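Local coordinates for protein chorismate synthase (Campylobacter jejuni, PDB 1SQ1) that probably catalyses the last step of the shikimate route, removing phosphate from 5-enolpyruvylshikimate-3-phosphate to give chorismate, with reduced FMN as cofactor, at residues 44-48 with 327-331; 131-135 with 334-338; 20-24 with 125-130; 200-205 with 319-323. All blocks are in the same frame, centred on the assembly; numbering follows the deposited sequence.

Contact 1. Residues 44-48 with 327-331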
loop_
_atom_site.group_PDB
_atom_site.type_symbol
_atom_site.label_atom_id
_atom_site.label_comp_id
_atom_site.label_asym_id
_atom_site.label_seq_id
_atom_site.Cartn_x
_atom_site.Cartn_y
_atom_site.Cartn_z
ATOM N N ASP A 44 -28.322 -10.254 -10.224
ATOM C CA ASP A 44 -29.212 -11.288 -10.750
ATOM C C ASP A 44 -28.666 -11.963 -12.006
ATOM O O ASP A 44 -29.153 -13.023 -12.414
ATOM C CB ASP A 44 -30.609 -10.714 -11.032
ATOM C CG ASP A 44 -31.338 -10.292 -9.760
ATOM O OD1 ASP A 44 -31.148 -10.939 -8.705
ATOM O OD2 ASP A 44 -32.120 -9.324 -9.816
ATOM N N LYS A 45 -27.654 -11.353 -12.617
ATOM C CA LYS A 45 -27.048 -11.923 -13.814
ATOM C C LYS A 45 -26.204 -13.139 -13.448
ATOM O O LYS A 45 -26.287 -14.174 -14.114
ATOM C CB LYS A 45 -26.186 -10.885 -14.543
ATOM C CG LYS A 45 -26.943 -10.064 -15.576
ATOM C CD LYS A 45 -25.985 -9.396 -16.551
ATOM C CE LYS A 45 -26.728 -8.761 -17.715
ATOM N NZ LYS A 45 -25.800 -8.149 -18.709
ATOM N N ARG A 46 -25.397 -13.024 -12.395
ATOM C CA ARG A 46 -24.573 -14.157 -11.980
ATOM C C ARG A 46 -25.487 -15.285 -11.480
ATOM O O ARG A 46 -26.477 -15.031 -10.786
ATOM C CB ARG A 46 -23.595 -13.747 -10.876
ATOM C CG ARG A 46 -24.247 -13.415 -9.554
ATOM C CD ARG A 46 -23.217 -13.350 -8.443
ATOM N NE ARG A 46 -22.574 -14.638 -8.187
ATOM C CZ ARG A 46 -23.171 -15.681 -7.614
ATOM N NH1 ARG A 46 -24.440 -15.603 -7.234
ATOM N NH2 ARG A 46 -22.489 -16.801 -7.403
ATOM N N LYS A 47 -25.149 -16.526 -11.835
ATOM C CA LYS A 47 -25.948 -17.696 -11.448
ATOM C C LYS A 47 -27.444 -17.401 -11.618
ATOM O O LYS A 47 -28.249 -17.670 -10.725
ATOM C CB LYS A 47 -25.645 -18.110 -9.992
ATOM C CG LYS A 47 -24.480 -19.094 -9.808
ATOM C CD LYS A 47 -24.085 -19.254 -8.329
ATOM C CE LYS A 47 -25.270 -19.585 -7.410
ATOM N NZ LYS A 47 -24.881 -19.550 -5.960
ATOM N N GLY A 48 -27.800 -16.836 -12.769
ATOM C CA GLY A 48 -29.187 -16.513 -13.054
ATOM C C GLY A 48 -29.557 -16.884 -14.479
ATOM O O GLY A 48 -30.630 -17.440 -14.742
ATOM N N ARG A 327 -21.069 -17.797 -15.609
ATOM C CA ARG A 327 -21.189 -16.918 -14.441
ATOM C C ARG A 327 -19.918 -16.068 -14.398
ATOM O O ARG A 327 -19.952 -14.891 -14.054
ATOM C CB ARG A 327 -21.312 -17.747 -13.146
ATOM C CG ARG A 327 -21.491 -16.940 -11.855
ATOM C CD ARG A 327 -21.523 -17.839 -10.577
ATOM N NE ARG A 327 -20.245 -17.853 -9.836
ATOM C CZ ARG A 327 -20.055 -18.407 -8.629
ATOM N NH1 ARG A 327 -21.058 -19.012 -7.997
ATOM N NH2 ARG A 327 -18.859 -18.350 -8.038
ATOM N N GLY A 328 -18.802 -16.672 -14.786
ATOM C CA GLY A 328 -17.536 -15.967 -14.771
ATOM C C GLY A 328 -17.480 -14.744 -15.657
ATOM O O GLY A 328 -16.725 -13.812 -15.384
ATOM N N SER A 329 -18.260 -14.738 -16.730
ATOM C CA SER A 329 -18.256 -13.592 -17.628
ATOM C C SER A 329 -18.819 -12.397 -16.869
ATOM O O SER A 329 -18.344 -11.271 -17.036
ATOM C CB SER A 329 -19.116 -13.856 -18.855
ATOM O OG SER A 329 -20.492 -13.746 -18.532
ATOM N N VAL A 330 -19.829 -12.643 -16.031
ATOM C CA VAL A 330 -20.437 -11.567 -15.243
ATOM C C VAL A 330 -19.423 -10.974 -14.257
ATOM O O VAL A 330 -19.437 -9.775 -13.982
ATOM C CB VAL A 330 -21.672 -12.065 -14.429
ATOM C CG1 VAL A 330 -22.338 -10.888 -13.731
ATOM C CG2 VAL A 330 -22.662 -12.772 -15.332
ATOM N N VAL A 331 -18.555 -11.829 -13.725
ATOM C CA VAL A 331 -17.538 -11.402 -12.776
ATOM C C VAL A 331 -16.394 -10.703 -13.508
ATOM O O VAL A 331 -15.857 -9.708 -13.016
ATOM C CB VAL A 331 -16.986 -12.597 -11.979
ATOM C CG1 VAL A 331 -15.852 -12.147 -11.081
ATOM C CG2 VAL A 331 -18.100 -13.218 -11.154
#
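Arg46 and Arg327 lie side by side and point the same way, and Lys47 runs along Arg327 in the same direction. Three basic side chains are thus gathered together, and no hydrogen bond crosses the contact. NH2 of Arg46 is modelled over one face of the Arg327 guanidinium. The two guanidinium planes are 53° apart. The two groups lie together without a hydrogen bond between them, and the fine placing of their ends is uncertain. Lys47 CD lies at the edge of the Arg327 guanidinium, and Lys47 NZ is 4.4 Å from Arg327 NH1. Arg46 belongs to the predicted NADP site, and Arg327 lies near Asn238 and Thr295 of the predicted FMN site. The cluster is consistent with a pocket lined for anionic ligands.

The apolar part is smaller. Val330 points toward the other segment, and its CG1 lies 3.9 Å from Lys45 CB. Both of its methyls also approach the backbone N of Arg46. The stems of the arginines meet too, with Arg46 CB 3.9 Å from Arg327 CG. The Lys45 chain then leads away.

Helix 128-143 lies beside both arginines. Its Ser128 OG takes a hydrogen bond from Arg46 NE, and Arg327 packs on the same serine. The contact therefore joins the end of helix 36-45 to the first turns of helix 325-346.

Contact 2. Residues 131-135 with 334-338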
loop_
_atom_site.group_PDB
_atom_site.type_symbol
_atom_site.label_atom_id
_atom_site.label_comp_id
_atom_site.label_asym_id
_atom_site.label_seq_id
_atom_site.Cartn_x
_atom_site.Cartn_y
_atom_site.Cartn_z
ATOM N N ARG A 131 -17.727 -9.549 -5.474
ATOM C CA ARG A 131 -17.028 -8.947 -6.602
ATOM C C ARG A 131 -18.014 -8.258 -7.531
ATOM O O ARG A 131 -17.735 -7.184 -8.056
ATOM C CB ARG A 131 -16.250 -10.016 -7.367
ATOM C CG ARG A 131 -15.592 -11.058 -6.461
ATOM C CD ARG A 131 -14.886 -12.162 -7.243
ATOM N NE ARG A 131 -13.642 -11.716 -7.858
ATOM C CZ ARG A 131 -12.437 -12.152 -7.514
ATOM N NH1 ARG A 131 -11.359 -11.685 -8.135
ATOM N NH2 ARG A 131 -12.305 -13.060 -6.557
ATOM N N VAL A 132 -19.173 -8.882 -7.736
ATOM C CA VAL A 132 -20.212 -8.307 -8.596
ATOM C C VAL A 132 -20.811 -7.034 -7.964
ATOM O O VAL A 132 -20.853 -5.982 -8.607
ATOM C CB VAL A 132 -21.338 -9.335 -8.865
ATOM C CG1 VAL A 132 -22.413 -8.728 -9.764
ATOM C CG2 VAL A 132 -20.751 -10.565 -9.518
ATOM N N ALA A 133 -21.266 -7.117 -6.717
ATOM C CA ALA A 133 -21.819 -5.937 -6.061
ATOM C C ALA A 133 -20.848 -4.770 -6.225
ATOM O O ALA A 133 -21.202 -3.724 -6.775
ATOM C CB ALA A 133 -22.051 -6.209 -4.587
ATOM N N GLY A 134 -19.620 -4.966 -5.747
ATOM C CA GLY A 134 -18.595 -3.938 -5.830
ATOM C C GLY A 134 -18.402 -3.374 -7.226
ATOM O O GLY A 134 -18.342 -2.157 -7.399
ATOM N N GLY A 135 -18.290 -4.244 -8.224
ATOM C CA GLY A 135 -18.131 -3.775 -9.591
ATOM C C GLY A 135 -19.308 -2.905 -10.025
ATOM O O GLY A 135 -19.126 -1.895 -10.721
ATOM N N ALA A 334 -17.385 -7.132 -13.678
ATOM C CA ALA A 334 -17.236 -6.423 -12.412
ATOM C C ALA A 334 -15.781 -6.051 -12.156
ATOM O O ALA A 334 -15.479 -4.904 -11.843
ATOM C CB ALA A 334 -17.769 -7.280 -11.271
HETATM N N MSE A 335 -14.883 -7.022 -12.297
HETATM C CA MSE A 335 -13.463 -6.786 -12.085
HETATM C C MSE A 335 -12.890 -5.720 -13.013
HETATM O O MSE A 335 -12.133 -4.851 -12.570
HETATM C CB MSE A 335 -12.655 -8.083 -12.251
HETATM C CG MSE A 335 -12.923 -9.150 -11.209
HETATM SE SE MSE A 335 -12.889 -8.509 -9.377
HETATM C CE MSE A 335 -11.017 -8.017 -9.200
ATOM N N VAL A 336 -13.227 -5.783 -14.297
ATOM C CA VAL A 336 -12.705 -4.787 -15.226
ATOM C C VAL A 336 -13.299 -3.433 -14.872
ATOM O O VAL A 336 -12.708 -2.387 -15.132
ATOM C CB VAL A 336 -13.038 -5.132 -16.685
ATOM C CG1 VAL A 336 -12.547 -4.029 -17.595
ATOM C CG2 VAL A 336 -12.377 -6.453 -17.063
ATOM N N ARG A 337 -14.462 -3.463 -14.241
ATOM C CA ARG A 337 -15.132 -2.247 -13.832
ATOM C C ARG A 337 -14.297 -1.618 -12.727
ATOM O O ARG A 337 -13.829 -0.488 -12.877
ATOM C CB ARG A 337 -16.517 -2.565 -13.288
ATOM C CG ARG A 337 -17.603 -1.656 -13.790
ATOM C CD ARG A 337 -18.327 -2.251 -14.992
ATOM N NE ARG A 337 -19.360 -3.214 -14.615
ATOM C CZ ARG A 337 -20.418 -3.480 -15.382
ATOM N NH1 ARG A 337 -20.567 -2.846 -16.548
ATOM N NH2 ARG A 337 -21.320 -4.380 -15.006
ATOM N N LEU A 338 -14.110 -2.357 -11.628
ATOM C CA LEU A 338 -13.337 -1.871 -10.484
ATOM C C LEU A 338 -12.005 -1.262 -10.907
ATOM O O LEU A 338 -11.659 -0.152 -10.502
ATOM C CB LEU A 338 -13.088 -3.004 -9.491
ATOM C CG LEU A 338 -14.307 -3.501 -8.698
ATOM C CD1 LEU A 338 -14.048 -4.921 -8.275
ATOM C CD2 LEU A 338 -14.584 -2.631 -7.478
#
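Gly135 and Ala334 mark a buried helix-to-helix packing near the centre of the chain, between helices 128-143 and 325-346. The axes of the two short segments approach to 8.2 Å, with 42° between their directions. Gly135 has no side chain, and this lets its CA come within 4.0 Å of Ala334 CA. The methyl of Ala334 reaches into the first helix, with CB 3.8 Å from Val132 CA and also close to Arg131 O. Leu338, one turn on from Ala334, packs on the two glycines: its CG is 3.9 Å from Gly135 CA, and its CD2 is 3.8 Å from Gly134 O.

Met335, present as selenomethionine, folds back through bends at chi2 and chi3. Its SE comes to the edge of the Arg131 guanidinium, near the plane, 3.6 Å from Arg131 NE. Arg337 lays its CG against Gly135 O, 3.4 Å away.

No hydrogen bond joins the segments. Small residues, a leucine and the selenomethionine make most of the contact, with the selenium beside the Arg131 guanidinium. The arginine charges are met elsewhere: Arg131 by a salt bridge to Glu127, Arg337 by one to Glu42. The adhesion between the helices themselves is therefore mainly van der Waals.

Contact 3. Residues 20-24 with 125-130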
loop_
_atom_site.group_PDB
_atom_site.type_symbol
_atom_site.label_atom_id
_atom_site.label_comp_id
_atom_site.label_asym_id
_atom_site.label_seq_id
_atom_site.Cartn_x
_atom_site.Cartn_y
_atom_site.Cartn_z
ATOM N N ALA A 20 -24.635 -15.109 4.179
ATOM C CA ALA A 20 -24.502 -13.985 3.258
ATOM C C ALA A 20 -23.058 -13.482 3.158
ATOM O O ALA A 20 -22.233 -13.727 4.039
ATOM C CB ALA A 20 -25.426 -12.853 3.695
ATOM N N VAL A 21 -22.760 -12.794 2.066
ATOM C CA VAL A 21 -21.435 -12.237 1.847
ATOM C C VAL A 21 -21.543 -10.718 1.946
ATOM O O VAL A 21 -22.640 -10.175 2.090
ATOM C CB VAL A 21 -20.898 -12.602 0.451
ATOM C CG1 VAL A 21 -20.810 -14.104 0.306
ATOM C CG2 VAL A 21 -21.804 -12.027 -0.621
ATOM N N GLY A 22 -20.413 -10.027 1.867
ATOM C CA GLY A 22 -20.451 -8.577 1.951
ATOM C C GLY A 22 -19.208 -7.925 1.393
ATOM O O GLY A 22 -18.131 -8.526 1.396
ATOM N N CYS A 23 -19.352 -6.702 0.892
ATOM C CA CYS A 23 -18.207 -5.984 0.353
ATOM C C CYS A 23 -18.192 -4.540 0.839
ATOM O O CYS A 23 -19.184 -4.040 1.374
ATOM C CB CYS A 23 -18.195 -6.034 -1.179
ATOM S SG CYS A 23 -19.244 -4.871 -2.056
ATOM N N ILE A 24 -17.044 -3.888 0.685
ATOM C CA ILE A 24 -16.875 -2.500 1.096
ATOM C C ILE A 24 -16.151 -1.794 -0.039
ATOM O O ILE A 24 -15.106 -2.254 -0.491
ATOM C CB ILE A 24 -16.010 -2.389 2.391
ATOM C CG1 ILE A 24 -16.616 -3.228 3.512
ATOM C CG2 ILE A 24 -15.944 -0.950 2.867
ATOM C CD1 ILE A 24 -18.009 -2.792 3.916
ATOM N N ALA A 125 -16.493 -18.188 2.052
ATOM C CA ALA A 125 -17.574 -17.484 1.353
ATOM C C ALA A 125 -17.486 -17.616 -0.182
ATOM O O ALA A 125 -16.518 -18.171 -0.713
ATOM C CB ALA A 125 -17.592 -15.998 1.767
ATOM N N ARG A 126 -18.516 -17.125 -0.877
ATOM C CA ARG A 126 -18.573 -17.150 -2.342
ATOM C C ARG A 126 -18.351 -15.730 -2.899
ATOM O O ARG A 126 -19.281 -15.092 -3.407
ATOM C CB ARG A 126 -19.923 -17.724 -2.814
ATOM C CG ARG A 126 -21.180 -17.020 -2.293
ATOM C CD ARG A 126 -22.425 -17.901 -2.491
ATOM N NE ARG A 126 -23.659 -17.142 -2.740
ATOM C CZ ARG A 126 -24.315 -16.414 -1.834
ATOM N NH1 ARG A 126 -23.874 -16.327 -0.582
ATOM N NH2 ARG A 126 -25.418 -15.759 -2.184
ATOM N N GLU A 127 -17.104 -15.259 -2.775
ATOM C CA GLU A 127 -16.650 -13.933 -3.213
ATOM C C GLU A 127 -17.325 -13.408 -4.468
ATOM O O GLU A 127 -17.579 -12.211 -4.592
ATOM C CB GLU A 127 -15.127 -13.947 -3.435
ATOM C CG GLU A 127 -14.577 -15.283 -3.960
ATOM C CD GLU A 127 -13.762 -15.161 -5.249
ATOM O OE1 GLU A 127 -14.340 -14.827 -6.306
ATOM O OE2 GLU A 127 -12.538 -15.410 -5.208
ATOM N N SER A 128 -17.593 -14.315 -5.399
ATOM C CA SER A 128 -18.237 -13.994 -6.661
ATOM C C SER A 128 -19.355 -12.961 -6.504
ATOM O O SER A 128 -19.403 -11.976 -7.245
ATOM C CB SER A 128 -18.792 -15.280 -7.273
ATOM O OG SER A 128 -19.417 -15.033 -8.517
ATOM N N VAL A 129 -20.247 -13.188 -5.536
ATOM C CA VAL A 129 -21.371 -12.284 -5.268
ATOM C C VAL A 129 -20.874 -10.887 -4.896
ATOM O O VAL A 129 -21.395 -9.875 -5.376
ATOM C CB VAL A 129 -22.242 -12.802 -4.110
ATOM C CG1 VAL A 129 -23.365 -11.811 -3.817
ATOM C CG2 VAL A 129 -22.806 -14.162 -4.461
ATOM N N ALA A 130 -19.870 -10.845 -4.025
ATOM C CA ALA A 130 -19.290 -9.588 -3.590
ATOM C C ALA A 130 -18.625 -8.867 -4.769
ATOM O O ALA A 130 -18.939 -7.712 -5.043
ATOM C CB ALA A 130 -18.281 -9.845 -2.475
#
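Val21 is the main bump here, and it fits a hollow formed by Ala125, Arg126, Val129 and Ala130. Its two methyls divide the work. CG2 drops onto the isopropyl group of Val129, 3.6 Å from Val129 CG1, and also nears the backbone N of Ala130. CG1 goes to another side of the hollow, 4.0 Å from Ala125 CB. It also touches Arg126 at two places, 3.9 Å from CG and 3.9 Å from NH1. The Arg126 chain passes Val21 at about a right angle and forms one wall. With chi1 near 56°, its CG is tucked between the backbone N and the carbonyl carbon. From there the chain, bent at chi3, runs past the valine, so CG and NH1 both touch it.

A second, shallower fit lies two residues along the strand. Cys23 CB faces the Ala130 methyl, with the two CB atoms 4.0 Å apart. Gly22, between Val21 and Cys23, has its O near the same methyl. The small alanine lets the first helical turn lie close to the strand. Phe10 and Ser12 of strand 9-13 also touch Ala130.

Glu127 is the N-cap residue, so the contact covers the start of helix 128-143. It seats that helix on the antiparallel sheet holding strand 21-26. This is one layer of the beta-alpha-beta sandwich that characterises the chorismate synthase fold.

Contact 4. Residues 200-205 with 319-323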
loop_
_atom_site.group_PDB
_atom_site.type_symbol
_atom_site.label_atom_id
_atom_site.label_comp_id
_atom_site.label_asym_id
_atom_site.label_seq_id
_atom_site.Cartn_x
_atom_site.Cartn_y
_atom_site.Cartn_z
ATOM N N LYS A 200 -22.199 -35.559 -15.685
ATOM C CA LYS A 200 -21.623 -35.324 -14.363
ATOM C C LYS A 200 -20.174 -34.918 -14.592
ATOM O O LYS A 200 -19.251 -35.510 -14.035
ATOM C CB LYS A 200 -21.673 -36.586 -13.488
ATOM C CG LYS A 200 -23.060 -36.961 -12.988
ATOM C CD LYS A 200 -23.014 -38.130 -12.006
ATOM C CE LYS A 200 -22.282 -37.762 -10.715
ATOM N NZ LYS A 200 -22.241 -38.888 -9.723
ATOM N N ASP A 201 -19.982 -33.920 -15.448
ATOM C CA ASP A 201 -18.645 -33.425 -15.768
ATOM C C ASP A 201 -18.768 -31.916 -15.972
ATOM O O ASP A 201 -19.851 -31.349 -15.809
ATOM C CB ASP A 201 -18.128 -34.098 -17.049
ATOM C CG ASP A 201 -16.618 -34.018 -17.189
ATOM O OD1 ASP A 201 -16.102 -34.472 -18.242
ATOM O OD2 ASP A 201 -15.953 -33.512 -16.249
ATOM N N SER A 202 -17.666 -31.262 -16.319
ATOM C CA SER A 202 -17.692 -29.823 -16.539
ATOM C C SER A 202 -16.986 -29.500 -17.850
ATOM O O SER A 202 -16.409 -30.391 -18.484
ATOM C CB SER A 202 -16.993 -29.108 -15.391
ATOM O OG SER A 202 -15.616 -29.438 -15.380
ATOM N N VAL A 203 -17.034 -28.231 -18.252
ATOM C CA VAL A 203 -16.393 -27.789 -19.491
ATOM C C VAL A 203 -15.923 -26.347 -19.401
ATOM O O VAL A 203 -16.590 -25.518 -18.793
ATOM C CB VAL A 203 -17.350 -27.902 -20.689
ATOM C CG1 VAL A 203 -18.619 -27.139 -20.396
ATOM C CG2 VAL A 203 -16.678 -27.361 -21.945
ATOM N N GLY A 204 -14.778 -26.056 -20.016
ATOM C CA GLY A 204 -14.242 -24.703 -20.000
ATOM C C GLY A 204 -15.035 -23.733 -20.862
ATOM O O GLY A 204 -16.038 -24.118 -21.467
ATOM N N ALA A 205 -14.590 -22.477 -20.912
ATOM C CA ALA A 205 -15.250 -21.433 -21.706
ATOM C C ALA A 205 -14.337 -20.226 -21.952
ATOM O O ALA A 205 -13.430 -19.963 -21.169
ATOM C CB ALA A 205 -16.532 -20.983 -21.016
ATOM N N ARG A 319 -26.699 -30.869 -10.948
ATOM C CA ARG A 319 -26.196 -29.968 -9.908
ATOM C C ARG A 319 -24.838 -29.380 -10.299
ATOM O O ARG A 319 -24.395 -29.537 -11.442
ATOM C CB ARG A 319 -26.088 -30.699 -8.556
ATOM C CG ARG A 319 -25.192 -31.939 -8.541
ATOM C CD ARG A 319 -23.716 -31.604 -8.331
ATOM N NE ARG A 319 -22.873 -32.796 -8.423
ATOM C CZ ARG A 319 -22.596 -33.435 -9.560
ATOM N NH1 ARG A 319 -21.825 -34.515 -9.544
ATOM N NH2 ARG A 319 -23.075 -32.986 -10.712
ATOM N N HIS A 320 -24.193 -28.702 -9.348
ATOM C CA HIS A 320 -22.884 -28.073 -9.559
ATOM C C HIS A 320 -22.901 -27.125 -10.767
ATOM O O HIS A 320 -23.968 -26.764 -11.268
ATOM C CB HIS A 320 -21.814 -29.149 -9.764
ATOM C CG HIS A 320 -20.418 -28.670 -9.524
ATOM N ND1 HIS A 320 -19.980 -28.255 -8.285
ATOM C CD2 HIS A 320 -19.361 -28.547 -10.359
ATOM C CE1 HIS A 320 -18.709 -27.896 -8.368
ATOM N NE2 HIS A 320 -18.312 -28.065 -9.617
ATOM N N ASP A 321 -21.728 -26.707 -11.232
ATOM C CA ASP A 321 -21.681 -25.824 -12.388
ATOM C C ASP A 321 -20.858 -26.483 -13.491
ATOM O O ASP A 321 -19.628 -26.533 -13.417
ATOM C CB ASP A 321 -21.070 -24.462 -12.029
ATOM C CG ASP A 321 -21.436 -23.372 -13.038
ATOM O OD1 ASP A 321 -21.602 -23.697 -14.237
ATOM O OD2 ASP A 321 -21.543 -22.193 -12.634
ATOM N N PRO A 322 -21.534 -27.010 -14.523
ATOM C CA PRO A 322 -20.880 -27.671 -15.651
ATOM C C PRO A 322 -20.080 -26.709 -16.517
ATOM O O PRO A 322 -19.320 -27.128 -17.387
ATOM C CB PRO A 322 -22.052 -28.285 -16.401
ATOM C CG PRO A 322 -23.143 -27.301 -16.159
ATOM C CD PRO A 322 -22.998 -27.047 -14.683
ATOM N N CYS A 323 -20.266 -25.416 -16.283
ATOM C CA CYS A 323 -19.554 -24.402 -17.048
ATOM C C CYS A 323 -19.589 -23.081 -16.313
ATOM O O CYS A 323 -20.452 -22.244 -16.569
ATOM C CB CYS A 323 -20.185 -24.221 -18.423
ATOM S SG CYS A 323 -19.339 -22.979 -19.405
#
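Val203 and Pro322 are joined by the one hydrogen bond across this contact. Val203 N gives it to Pro322 O at 2.7 Å. The bond is bent, with 135° at the hydrogen, and the donor is tilted 26° from the carbonyl plane. The same oxygen receives a CH contact from Ser202 CA. The two loops run in similar directions, but neither is a regular strand here.

Cys323 can be followed outward. Its CB lies 3.9 Å from Val203 CG1 and 3.8 Å from Val203 O. With chi1 at 180°, SG extends opposite the backbone N. From there SG is 3.8 Å from Val203 O and 3.8 Å from Ala205 CB, and it passes near Gly204 O. The thiol end thus packs along the chain leading into strand 205-212.

At the other end, Lys200 CE meets Arg319 NH1, and the two side chains cross at a slant. Arg319 belongs to the predicted FMN site; beside it, like-charged Lys200 NZ is 4.4 Å from Arg319 NH1. Pro322 CB rests 3.8 Å from Asp201 O. Asp321 OD1 accepts from Cys323 N, 3.0 Å away, in an Asx turn. Asp201 reaches Ser257 of the second subunit through OD1.

Thr295 of the predicted FMN site ties to both loops, taking a bond from Ser202 OG and giving one to Asp321 O. Helix 186-198 packs on one part: Ile193 touches Pro322 and Cys323, and Ala196 touches Val203. Along the chain, the first loop links helix 186-198 to strand 205-212, and the second comes just before helix 325-346.

Contacts 1, 2 and 3 form one connected group, with centres 11 to 13 Å apart. Helix 325-346 serves contacts 1 and 2, and helix 128-143 serves contacts 2 and 3. Contact 1 meets contact 2 where Arg46 CD packs 3.9 Å from Val132 CG2. Its Arg46 and Arg327 also meet Ser128 of contact 3. Contact 3 reaches contact 2 through Cys23 SG, 3.7 Å from Gly134 N. Contact 4 stands apart: its centre is 15 Å from contact 1's and 24 Å from contact 2's. It leads into contact 1 along the sequence. Contacts 1 and 4 each hold a predicted ligand-binding arginine: Arg46 for NADP and Arg319 for FMN. Contact 2 lies deeper in the fold.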